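Long-range contacts in N-alpha-acetyltransferase (Sulfolobus solfataricus P2, PDB 4R3L), which transfers an acetyl group from acetyl-CoA to the free alpha-amino group at protein N-termini, acting on serine, alanine and methionine ends and preferring serine: residues N16-I22 and L46-L51; Y65-E71 and K86-I92; N120-I124 and M163-L167. All blocks are in the same frame, centred on the assembly; numbering follows the deposited sequence.

The three contacts follow one another along the chain, each closing before the next opens. Contact 1 sets the loop after strand 13-16 against the C-terminal end of helix 39-49. Contact 2 pairs the hairpin strands 61-72 and 83-94, close to the chain centre. Contact 3 joins strand 123-129 to strand 160-166. Contacts 2 and 3 belong to one mixed sheet, where 83-94 and 123-129 are neighbours; their centres lie about 11 Å apart. Contacts 1 and 2 touch through Tyr-49, with centres about 12 Å apart. Contacts 1 and 3, about 21 Å apart between centres, do not touch. All belong to a single GNAT domain, whose strand 83-94 gives coenzyme A a backbone bond at Ile-92.

Contact 1 (N16-I22 and L46-L51); sequences NARMDDI and LKEYGL
Leu-46 carries most of this contact, its two methyl branches pressed against the backbone and side chains of 16-22. Its CG stands opposite the backbone N (chi1 178°), which sends the isobutyl group across to the loop. Leu-46 CD1 lies 3.4 Å from Ala-17 O and also meets the CB of Ala-17. Leu-46 CD2 sits 3.5 Å from Met-19 N, at the turn of the chain. The same methyl touches two more side chains. Met-19 crosses Leu-46 obliquely, with SD 3.8 Å from CD2. Ile-22 brings its CD1 to within 4.1 Å of Leu-46 CD2. Met-19 is bent at chi2 and chi3, and this folds its sulfur back over the leucine. The chain of Lys-47 passes Met-19 at about a right angle, with NZ 3.9 Å from SD.

In the GNAT fold the segment 16-22 leads from strand 13-16 into helix 22-32, and 46-51 carries the last part of helix 39-49 into a short 3-10 segment. The contact therefore ties the start of the first of these helices to the last part of the second. The loop turns tightly: Arg-18 N donates to Asp-21 OD2, and Asp-21 also forms a salt bridge with Arg-15.

The polar side of the contact lies at Asn-16. Its ND2 reaches two carbonyls of the 3-10 segment 50-51, Leu-51 O at 3.0 Å and Gly-50 O at 3.2 Å. Both bonds are weak and bent, with N-H...O angles of 142° and 131°. A leucine here has no amide to offer, and the end of strand 13-16 would probably be held less firmly to the carbonyls of Gly-50 and Leu-51. A water donates to Ala-17 O; its second link, to Gly-50 O, is implausibly short and so doubtful.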
loop_
_atom_site.group_PDB
_atom_site.type_symbol
_atom_site.label_atom_id
_atom_site.label_comp_id
_atom_site.label_asym_id
_atom_site.label_seq_id
_atom_site.Cartn_x
_atom_site.Cartn_y
_atom_site.Cartn_z
ATOM N N ASN A 16 -13.925 0.259 3.838
ATOM C CA ASN A 16 -13.300 -0.999 3.432
ATOM C C ASN A 16 -13.741 -1.414 2.025
ATOM O O ASN A 16 -14.894 -1.178 1.603
ATOM C CB ASN A 16 -13.610 -2.088 4.459
ATOM C CG ASN A 16 -12.828 -1.906 5.743
ATOM O OD1 ASN A 16 -13.333 -1.366 6.725
ATOM N ND2 ASN A 16 -11.581 -2.342 5.736
ATOM N N ALA A 17 -12.803 -1.990 1.274
ATOM C CA ALA A 17 -13.114 -2.497 -0.045
ATOM C C ALA A 17 -14.083 -3.668 0.026
ATOM O O ALA A 17 -14.073 -4.426 1.001
ATOM C CB ALA A 17 -11.832 -2.922 -0.757
ATOM N N ARG A 18 -14.883 -3.822 -1.025
ATOM C CA ARG A 18 -15.815 -4.946 -1.170
ATOM C C ARG A 18 -15.601 -5.606 -2.524
ATOM O O ARG A 18 -15.028 -4.986 -3.417
ATOM C CB ARG A 18 -17.265 -4.464 -1.031
ATOM C CG ARG A 18 -17.543 -3.714 0.284
ATOM C CD ARG A 18 -18.964 -3.148 0.316
ATOM N NE ARG A 18 -19.282 -2.416 -0.910
ATOM C CZ ARG A 18 -20.506 -2.018 -1.245
ATOM N NH1 ARG A 18 -21.533 -2.283 -0.446
ATOM N NH2 ARG A 18 -20.706 -1.358 -2.382
ATOM N N MET A 19 -16.093 -6.833 -2.697
ATOM C CA MET A 19 -15.878 -7.555 -3.956
ATOM C C MET A 19 -16.302 -6.747 -5.174
ATOM O O MET A 19 -15.634 -6.766 -6.202
ATOM C CB MET A 19 -16.623 -8.892 -3.940
ATOM C CG MET A 19 -15.961 -9.924 -3.063
ATOM S SD MET A 19 -14.396 -10.500 -3.759
ATOM C CE MET A 19 -14.985 -11.338 -5.244
ATOM N N ASP A 20 -17.399 -6.010 -5.043
ATOM C CA ASP A 20 -17.920 -5.227 -6.152
ATOM C C ASP A 20 -17.071 -4.008 -6.496
ATOM O O ASP A 20 -17.316 -3.359 -7.510
ATOM C CB ASP A 20 -19.359 -4.802 -5.851
ATOM C CG ASP A 20 -20.345 -5.965 -5.968
ATOM O OD1 ASP A 20 -19.893 -7.112 -6.203
ATOM O OD2 ASP A 20 -21.568 -5.742 -5.819
ATOM N N ASP A 21 -16.068 -3.703 -5.669
ATOM C CA ASP A 21 -15.115 -2.638 -5.990
ATOM C C ASP A 21 -13.991 -3.066 -6.928
ATOM O O ASP A 21 -13.327 -2.208 -7.511
ATOM C CB ASP A 21 -14.461 -2.080 -4.724
ATOM C CG ASP A 21 -15.448 -1.439 -3.779
ATOM O OD1 ASP A 21 -16.378 -0.742 -4.249
ATOM O OD2 ASP A 21 -15.275 -1.626 -2.556
ATOM N N ILE A 22 -13.752 -4.371 -7.043
ATOM C CA ILE A 22 -12.540 -4.870 -7.702
ATOM C C ILE A 22 -12.398 -4.390 -9.140
ATOM O O ILE A 22 -11.300 -4.046 -9.569
ATOM C CB ILE A 22 -12.480 -6.412 -7.683
ATOM C CG1 ILE A 22 -12.575 -6.934 -6.247
ATOM C CG2 ILE A 22 -11.199 -6.910 -8.342
ATOM C CD1 ILE A 22 -11.412 -6.599 -5.398
ATOM N N LEU A 46 -8.258 -9.256 -0.757
ATOM C CA LEU A 46 -9.468 -8.776 -0.100
ATOM C C LEU A 46 -9.985 -9.833 0.886
ATOM O O LEU A 46 -10.325 -9.512 2.014
ATOM C CB LEU A 46 -10.542 -8.406 -1.128
ATOM C CG LEU A 46 -11.882 -7.931 -0.561
ATOM C CD1 LEU A 46 -11.678 -6.696 0.291
ATOM C CD2 LEU A 46 -12.878 -7.662 -1.676
ATOM N N LYS A 47 -10.004 -11.105 0.486
ATOM C CA LYS A 47 -10.510 -12.130 1.388
ATOM C C LYS A 47 -9.584 -12.424 2.574
ATOM O O LYS A 47 -10.059 -12.717 3.668
ATOM C CB LYS A 47 -10.802 -13.416 0.605
ATOM C CG LYS A 47 -11.880 -13.165 -0.438
ATOM C CD LYS A 47 -12.567 -14.418 -0.925
ATOM C CE LYS A 47 -13.697 -14.053 -1.893
ATOM N NZ LYS A 47 -14.874 -13.412 -1.214
ATOM N N GLU A 48 -8.275 -12.345 2.371
ATOM C CA GLU A 48 -7.345 -12.670 3.443
ATOM C C GLU A 48 -7.023 -11.487 4.378
ATOM O O GLU A 48 -6.786 -11.688 5.572
ATOM C CB GLU A 48 -6.047 -13.218 2.858
ATOM C CG GLU A 48 -6.233 -14.506 2.049
ATOM C CD GLU A 48 -4.949 -14.985 1.386
ATOM O OE1 GLU A 48 -3.967 -14.221 1.356
ATOM O OE2 GLU A 48 -4.923 -16.131 0.893
ATOM N N TYR A 49 -6.989 -10.269 3.838
ATOM C CA TYR A 49 -6.515 -9.105 4.617
ATOM C C TYR A 49 -7.455 -7.923 4.481
ATOM O O TYR A 49 -7.028 -6.758 4.534
ATOM C CB TYR A 49 -5.115 -8.672 4.164
ATOM C CG TYR A 49 -4.180 -9.809 3.793
ATOM C CD1 TYR A 49 -3.659 -10.648 4.764
ATOM C CD2 TYR A 49 -3.809 -10.025 2.469
ATOM C CE1 TYR A 49 -2.805 -11.682 4.431
ATOM C CE2 TYR A 49 -2.950 -11.066 2.126
ATOM C CZ TYR A 49 -2.448 -11.884 3.120
ATOM O OH TYR A 49 -1.586 -12.918 2.796
ATOM N N GLY A 50 -8.739 -8.223 4.326
ATOM C CA GLY A 50 -9.729 -7.230 3.968
ATOM C C GLY A 50 -9.910 -6.093 4.955
ATOM O O GLY A 50 -10.307 -5.007 4.559
ATOM N N LEU A 51 -9.626 -6.328 6.229
ATOM C CA LEU A 51 -9.834 -5.285 7.233
ATOM C C LEU A 51 -8.900 -4.102 7.028
ATOM O O LEU A 51 -9.194 -2.979 7.486
ATOM C CB LEU A 51 -9.664 -5.852 8.638
ATOM C CG LEU A 51 -10.738 -6.892 8.970
ATOM C CD1 LEU A 51 -10.458 -7.550 10.295
ATOM C CD2 LEU A 51 -12.097 -6.214 8.978
HETATM O O HOH W 1 -12.416 -5.186 3.199
#

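Contact 2 (Y65-E71 and K86-I92); sequences YIMPRIE and KGHVVSI. With COA (coenzyme A), chain C.
The imidazole of His-88 meets Glu-71 at its edge: OE2 lies in the ring plane, 2.9 Å from ND1. The ND1-H points at it fairly straight (160°). The carboxylate is turned 72° from the ring and accepts the bond from above its own plane. Tyr-125 stacks on the His-88 ring, and NE2 bonds to Glu-127. Arg-69 NH1 makes a salt bridge to the same Glu-71 OE2, although the hydrogen bond in it is weak. OE1 bonds to Tyr-125 OH, so Glu-71 is held through both oxygens.

At the other end the Tyr-65 ring brings OH to Ser-91 OG, 2.8 Å away; the hydroxyl also bonds to Asn-29. Tyr-65 CG stands between its backbone N and carbonyl carbon (chi1 71°), which swings the ring toward strand 83-94 and Ser-91. Met-67 CE packs 3.8 Å from Ser-91 CB. On the other face of the sheet Ile-66 meets Val-89 at about a right angle, CG1 to CG1, and touches Ile-92 through CD1.

The strands run antiparallel with a classic beta bulge, in which Val-90 N and Ser-91 N both donate to Met-67 O. Beyond it Ile-92 O accepts from N4P of coenzyme A at 2.6 Å. Such a bulged strand offering backbone groups to the pantetheine is a hallmark of GNAT enzymes. His-88 and Glu-127, here joined by a hydrogen bond, are also zinc ligands of this enzyme.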
loop_
_atom_site.group_PDB
_atom_site.type_symbol
_atom_site.label_atom_id
_atom_site.label_comp_id
_atom_site.label_asym_id
_atom_site.label_seq_id
_atom_site.Cartn_x
_atom_site.Cartn_y
_atom_site.Cartn_z
ATOM N N TYR A 65 -7.252 3.387 -3.848
ATOM C CA TYR A 65 -7.320 2.205 -3.007
ATOM C C TYR A 65 -5.979 1.937 -2.375
ATOM O O TYR A 65 -4.949 2.442 -2.839
ATOM C CB TYR A 65 -7.777 0.980 -3.827
ATOM C CG TYR A 65 -6.718 0.518 -4.793
ATOM C CD1 TYR A 65 -5.788 -0.440 -4.424
ATOM C CD2 TYR A 65 -6.630 1.062 -6.071
ATOM C CE1 TYR A 65 -4.800 -0.857 -5.308
ATOM C CE2 TYR A 65 -5.641 0.658 -6.959
ATOM C CZ TYR A 65 -4.724 -0.290 -6.567
ATOM O OH TYR A 65 -3.745 -0.710 -7.447
ATOM N N ILE A 66 -5.990 1.116 -1.335
ATOM C CA ILE A 66 -4.758 0.585 -0.781
ATOM C C ILE A 66 -4.956 -0.893 -0.497
ATOM O O ILE A 66 -5.909 -1.280 0.170
ATOM C CB ILE A 66 -4.322 1.337 0.507
ATOM C CG1 ILE A 66 -2.995 0.770 1.033
ATOM C CG2 ILE A 66 -5.418 1.289 1.587
ATOM C CD1 ILE A 66 -2.397 1.606 2.181
ATOM N N MET A 67 -4.051 -1.713 -1.029
ATOM C CA MET A 67 -4.141 -3.164 -0.871
ATOM C C MET A 67 -2.992 -3.665 -0.022
ATOM O O MET A 67 -1.836 -3.491 -0.396
ATOM C CB MET A 67 -4.121 -3.849 -2.252
ATOM C CG MET A 67 -4.014 -5.341 -2.180
ATOM S SD MET A 67 -4.397 -6.117 -3.792
ATOM C CE MET A 67 -3.086 -5.444 -4.814
ATOM N N PRO A 68 -3.305 -4.295 1.121
ATOM C CA PRO A 68 -2.306 -4.729 2.088
ATOM C C PRO A 68 -1.995 -6.219 1.996
ATOM O O PRO A 68 -2.750 -6.979 1.377
ATOM C CB PRO A 68 -2.997 -4.427 3.420
ATOM C CG PRO A 68 -4.412 -4.877 3.133
ATOM C CD PRO A 68 -4.669 -4.481 1.664
ATOM N N ARG A 69 -0.901 -6.614 2.638
ATOM C CA ARG A 69 -0.598 -8.020 2.881
ATOM C C ARG A 69 -0.079 -8.110 4.308
ATOM O O ARG A 69 0.714 -7.272 4.725
ATOM C CB ARG A 69 0.438 -8.545 1.884
ATOM C CG ARG A 69 0.782 -10.010 2.052
ATOM C CD ARG A 69 2.113 -10.285 1.377
ATOM N NE ARG A 69 2.242 -11.662 0.940
ATOM C CZ ARG A 69 3.380 -12.184 0.500
ATOM N NH1 ARG A 69 4.478 -11.433 0.469
ATOM N NH2 ARG A 69 3.424 -13.449 0.102
ATOM N N ILE A 70 -0.529 -9.104 5.062
ATOM C CA ILE A 70 -0.092 -9.251 6.443
ATOM C C ILE A 70 0.894 -10.421 6.537
ATOM O O ILE A 70 0.628 -11.500 5.995
ATOM C CB ILE A 70 -1.268 -9.485 7.397
ATOM C CG1 ILE A 70 -2.262 -8.316 7.325
ATOM C CG2 ILE A 70 -0.745 -9.678 8.816
ATOM C CD1 ILE A 70 -1.632 -6.981 7.726
ATOM N N GLU A 71 2.028 -10.203 7.200
ATOM C CA GLU A 71 3.114 -11.195 7.192
ATOM C C GLU A 71 3.684 -11.466 8.587
ATOM O O GLU A 71 3.503 -10.673 9.493
ATOM C CB GLU A 71 4.236 -10.721 6.267
ATOM C CG GLU A 71 3.752 -10.297 4.886
ATOM C CD GLU A 71 4.809 -9.554 4.086
ATOM O OE1 GLU A 71 5.753 -9.007 4.691
ATOM O OE2 GLU A 71 4.684 -9.523 2.850
ATOM N N LYS A 86 4.245 -8.151 10.393
ATOM C CA LYS A 86 4.496 -7.020 9.506
ATOM C C LYS A 86 3.292 -6.741 8.617
ATOM O O LYS A 86 2.669 -7.674 8.106
ATOM C CB LYS A 86 5.714 -7.293 8.610
ATOM C CG LYS A 86 6.974 -7.726 9.341
ATOM C CD LYS A 86 8.117 -8.011 8.365
ATOM C CE LYS A 86 7.979 -9.370 7.676
ATOM N NZ LYS A 86 9.215 -9.684 6.899
ATOM N N GLY A 87 2.986 -5.465 8.403
ATOM C CA GLY A 87 1.998 -5.101 7.406
ATOM C C GLY A 87 2.747 -4.591 6.188
ATOM O O GLY A 87 3.706 -3.843 6.305
ATOM N N HIS A 88 2.322 -5.035 5.016
ATOM C CA HIS A 88 3.038 -4.754 3.787
ATOM C C HIS A 88 2.066 -4.078 2.843
ATOM O O HIS A 88 1.019 -4.641 2.542
ATOM C CB HIS A 88 3.579 -6.072 3.214
ATOM C CG HIS A 88 4.439 -5.926 1.994
ATOM N ND1 HIS A 88 5.024 -7.007 1.378
ATOM C CD2 HIS A 88 4.826 -4.832 1.291
ATOM C CE1 HIS A 88 5.737 -6.590 0.342
ATOM N NE2 HIS A 88 5.626 -5.279 0.263
ATOM N N VAL A 89 2.382 -2.874 2.381
ATOM C CA VAL A 89 1.526 -2.234 1.385
ATOM C C VAL A 89 1.874 -2.781 0.029
ATOM O O VAL A 89 2.971 -2.539 -0.461
ATOM C CB VAL A 89 1.702 -0.688 1.343
ATOM C CG1 VAL A 89 0.744 -0.069 0.316
ATOM C CG2 VAL A 89 1.496 -0.081 2.726
ATOM N N VAL A 90 0.949 -3.504 -0.584
ATOM C CA VAL A 90 1.245 -4.161 -1.856
ATOM C C VAL A 90 1.073 -3.152 -2.980
ATOM O O VAL A 90 1.884 -3.066 -3.913
ATOM C CB VAL A 90 0.339 -5.376 -2.082
ATOM C CG1 VAL A 90 0.614 -6.009 -3.453
ATOM C CG2 VAL A 90 0.529 -6.380 -0.963
ATOM N N SER A 91 0.039 -2.331 -2.850
ATOM C CA SER A 91 -0.307 -1.414 -3.912
ATOM C C SER A 91 -1.131 -0.266 -3.341
ATOM O O SER A 91 -2.023 -0.484 -2.527
ATOM C CB SER A 91 -1.075 -2.172 -5.013
ATOM O OG SER A 91 -1.302 -1.368 -6.152
ATOM N N ILE A 92 -0.812 0.957 -3.756
ATOM C CA ILE A 92 -1.641 2.111 -3.436
ATOM C C ILE A 92 -1.665 3.047 -4.647
ATOM O O ILE A 92 -0.639 3.307 -5.280
ATOM C CB ILE A 92 -1.141 2.840 -2.160
ATOM C CG1 ILE A 92 -2.083 3.982 -1.771
ATOM C CG2 ILE A 92 0.291 3.361 -2.324
ATOM C CD1 ILE A 92 -1.670 4.671 -0.478
HETATM N N1A COA C . 5.026 16.150 -5.425
HETATM C C2A COA C . 5.521 16.437 -4.204
HETATM N N3A COA C . 4.941 15.960 -3.100
HETATM C C4A COA C . 3.826 15.170 -3.185
HETATM C C5A COA C . 3.290 14.859 -4.426
HETATM C C6A COA C . 3.922 15.375 -5.569
HETATM N N6A COA C . 3.395 15.070 -6.895
HETATM N N7A COA C . 2.180 14.053 -4.208
HETATM C C8A COA C . 2.045 13.885 -2.863
HETATM N N9A COA C . 3.037 14.546 -2.233
HETATM C C1B COA C . 3.251 14.645 -0.780
HETATM C C2B COA C . 2.945 16.015 -0.318
HETATM O O2B COA C . 3.695 16.333 0.800
HETATM C C3B COA C . 1.559 15.915 0.076
HETATM O O3B COA C . 1.250 16.964 0.904
HETATM P P3B COA C . 0.566 18.242 0.306
HETATM O O7A COA C . -0.055 19.077 1.425
HETATM O O8A COA C . -0.501 17.831 -0.629
HETATM O O9A COA C . 1.585 19.059 -0.429
HETATM C C4B COA C . 1.556 14.618 0.776
HETATM O O4B COA C . 2.366 13.796 -0.027
HETATM C C5B COA C . 0.212 14.024 0.838
HETATM O O5B COA C . -0.243 13.570 -0.405
HETATM P P1A COA C . -1.677 12.974 -0.694
HETATM O O1A COA C . -2.615 14.032 -1.209
HETATM O O2A COA C . -2.186 12.305 0.516
HETATM O O3A COA C . -1.367 11.945 -1.876
HETATM P P2A COA C . -2.282 11.658 -3.129
HETATM O O4A COA C . -2.177 12.756 -4.175
HETATM O O5A COA C . -3.696 11.419 -2.704
HETATM O O6A COA C . -1.733 10.299 -3.791
HETATM C CBP COA C . 0.040 8.930 -4.761
HETATM C CCP COA C . -0.375 10.061 -3.772
HETATM C CDP COA C . 1.538 8.787 -4.749
HETATM C CEP COA C . -0.623 7.640 -4.280
HETATM C CAP COA C . -0.485 9.359 -6.112
HETATM O OAP COA C . 0.291 10.397 -6.713
HETATM C C9P COA C . -0.563 8.249 -7.144
HETATM O O9P COA C . -1.564 7.486 -7.192
HETATM N N8P COA C . 0.482 8.044 -8.124
HETATM C C7P COA C . 0.443 6.990 -9.133
HETATM C C6P COA C . 0.440 5.557 -8.526
HETATM C C5P COA C . 1.582 5.338 -7.538
HETATM O O5P COA C . 2.742 5.691 -7.874
HETATM N N4P COA C . 1.316 4.755 -6.221
HETATM C C3P COA C . 2.398 4.560 -5.276
HETATM C C2P COA C . 3.457 3.515 -5.605
HETATM S S1P COA C . 4.520 2.966 -4.308
#

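Contact 3 (N120-I124 and M163-L167); sequences NAEEI and MARPL
Leu-167 N donates to Glu-122 O at 2.8 Å, the shortest of three backbone bonds across this contact. The backbones run antiparallel, and Ile-124 and Arg-165 exchange the other two, both nearly straight: Ile-124 N to Arg-165 O is 2.9 Å and Arg-165 N to Ile-124 O is 3.0 Å.

The aliphatic part of Arg-165 packs on Ile-124. CG of Arg-165 lies 3.5 Å from CG2 of Ile-124, and the two side chains are set at a slant to each other. Each of these carbons stands between the N and carbonyl carbon of its own backbone, on the same face of the sheet. Leu-167 packs beside them. Its CD1 touches Ala-121 CB at 3.6 Å, and its CD2 meets the same Ile-124 CG2 at 3.9 Å.

The chain of Arg-165 bends at chi3, which brings NE to the carbonyl of Pro-166. Arg-165 NE donates to Pro-166 O at 3.1 Å, in the guanidinium plane and with an N-H...O angle of 163°, while NH2 adds a longer, weak bond. NH1 has a further partner, Leu-142 O.

The CB of Glu-123 is directed away from 163-167 yet touches Arg-165 O, and OE1 lies beside Ala-164 CB. Glu-123 OE2 bonds to Asn-76 N and more weakly to Ser-75, a residue that influences loop conformations and thermostability.

Strand 123-129 lies between 83-94 and 160-166 in the sheet. On the face carrying Ile-124 and Arg-165, helix 103-119 covers the contact, with Met-112 touching Ile-124, Arg-165 and Leu-167.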
loop_
_atom_site.group_PDB
_atom_site.type_symbol
_atom_site.label_atom_id
_atom_site.label_comp_id
_atom_site.label_asym_id
_atom_site.label_seq_id
_atom_site.Cartn_x
_atom_site.Cartn_y
_atom_site.Cartn_z
ATOM N N ASN A 120 -2.187 -7.055 14.638
ATOM C CA ASN A 120 -1.035 -6.983 15.546
ATOM C C ASN A 120 0.313 -6.763 14.864
ATOM O O ASN A 120 1.342 -7.270 15.319
ATOM C CB ASN A 120 -0.976 -8.250 16.395
ATOM C CG ASN A 120 -2.131 -8.341 17.364
ATOM O OD1 ASN A 120 -2.708 -7.322 17.744
ATOM N ND2 ASN A 120 -2.471 -9.557 17.777
ATOM N N ALA A 121 0.308 -6.012 13.768
ATOM C CA ALA A 121 1.546 -5.647 13.095
ATOM C C ALA A 121 2.398 -4.700 13.941
ATOM O O ALA A 121 1.872 -3.814 14.625
ATOM C CB ALA A 121 1.237 -5.018 11.737
ATOM N N GLU A 122 3.712 -4.886 13.882
ATOM C CA GLU A 122 4.658 -4.074 14.643
ATOM C C GLU A 122 5.369 -3.080 13.719
ATOM O O GLU A 122 5.958 -2.089 14.166
ATOM C CB GLU A 122 5.657 -4.996 15.374
ATOM C CG GLU A 122 6.899 -4.335 15.969
ATOM C CD GLU A 122 8.040 -4.203 14.965
ATOM O OE1 GLU A 122 7.992 -4.875 13.911
ATOM O OE2 GLU A 122 8.977 -3.417 15.227
ATOM N N GLU A 123 5.299 -3.340 12.413
ATOM C CA GLU A 123 5.855 -2.418 11.436
ATOM C C GLU A 123 5.030 -2.434 10.158
ATOM O O GLU A 123 4.301 -3.384 9.900
ATOM C CB GLU A 123 7.309 -2.761 11.126
ATOM C CG GLU A 123 7.529 -4.121 10.467
ATOM C CD GLU A 123 8.783 -4.129 9.609
ATOM O OE1 GLU A 123 8.869 -3.277 8.700
ATOM O OE2 GLU A 123 9.685 -4.963 9.842
ATOM N N ILE A 124 5.125 -1.362 9.380
ATOM C CA ILE A 124 4.504 -1.323 8.064
ATOM C C ILE A 124 5.624 -1.024 7.093
ATOM O O ILE A 124 6.507 -0.233 7.399
ATOM C CB ILE A 124 3.366 -0.263 7.955
ATOM C CG1 ILE A 124 2.859 -0.162 6.516
ATOM C CG2 ILE A 124 3.848 1.125 8.392
ATOM C CD1 ILE A 124 1.615 0.687 6.340
ATOM N N MET A 163 10.852 1.109 2.183
ATOM C CA MET A 163 10.590 2.121 3.187
ATOM C C MET A 163 9.742 1.504 4.282
ATOM O O MET A 163 8.839 0.712 4.001
ATOM C CB MET A 163 9.932 3.324 2.535
ATOM C CG MET A 163 10.873 3.970 1.513
ATOM S SD MET A 163 10.293 5.551 0.945
ATOM C CE MET A 163 10.450 6.518 2.448
ATOM N N ALA A 164 10.065 1.820 5.529
ATOM C CA ALA A 164 9.414 1.159 6.648
ATOM C C ALA A 164 9.266 2.085 7.833
ATOM O O ALA A 164 10.003 3.062 7.978
ATOM C CB ALA A 164 10.176 -0.074 7.058
ATOM N N ARG A 165 8.316 1.765 8.689
ATOM C CA ARG A 165 8.248 2.449 9.973
ATOM C C ARG A 165 7.562 1.560 10.996
ATOM O O ARG A 165 6.712 0.733 10.642
ATOM C CB ARG A 165 7.522 3.786 9.840
ATOM C CG ARG A 165 6.145 3.695 9.236
ATOM C CD ARG A 165 5.295 4.900 9.648
ATOM N NE ARG A 165 4.831 4.758 11.022
ATOM C CZ ARG A 165 4.060 5.634 11.660
ATOM N NH1 ARG A 165 3.655 6.744 11.056
ATOM N NH2 ARG A 165 3.693 5.394 12.908
ATOM N N PRO A 166 7.947 1.702 12.269
ATOM C CA PRO A 166 7.249 0.991 13.344
ATOM C C PRO A 166 5.797 1.425 13.448
ATOM O O PRO A 166 5.441 2.532 13.023
ATOM C CB PRO A 166 8.030 1.399 14.604
ATOM C CG PRO A 166 9.358 1.876 14.099
ATOM C CD PRO A 166 9.064 2.519 12.784
ATOM N N LEU A 167 4.965 0.553 14.009
ATOM C CA LEU A 167 3.570 0.871 14.270
ATOM C C LEU A 167 3.376 1.064 15.764
ATOM O O LEU A 167 3.808 0.222 16.546
ATOM C CB LEU A 167 2.650 -0.233 13.756
ATOM C CG LEU A 167 2.476 -0.298 12.238
ATOM C CD1 LEU A 167 1.582 -1.439 11.862
ATOM C CD2 LEU A 167 1.903 1.025 11.740
#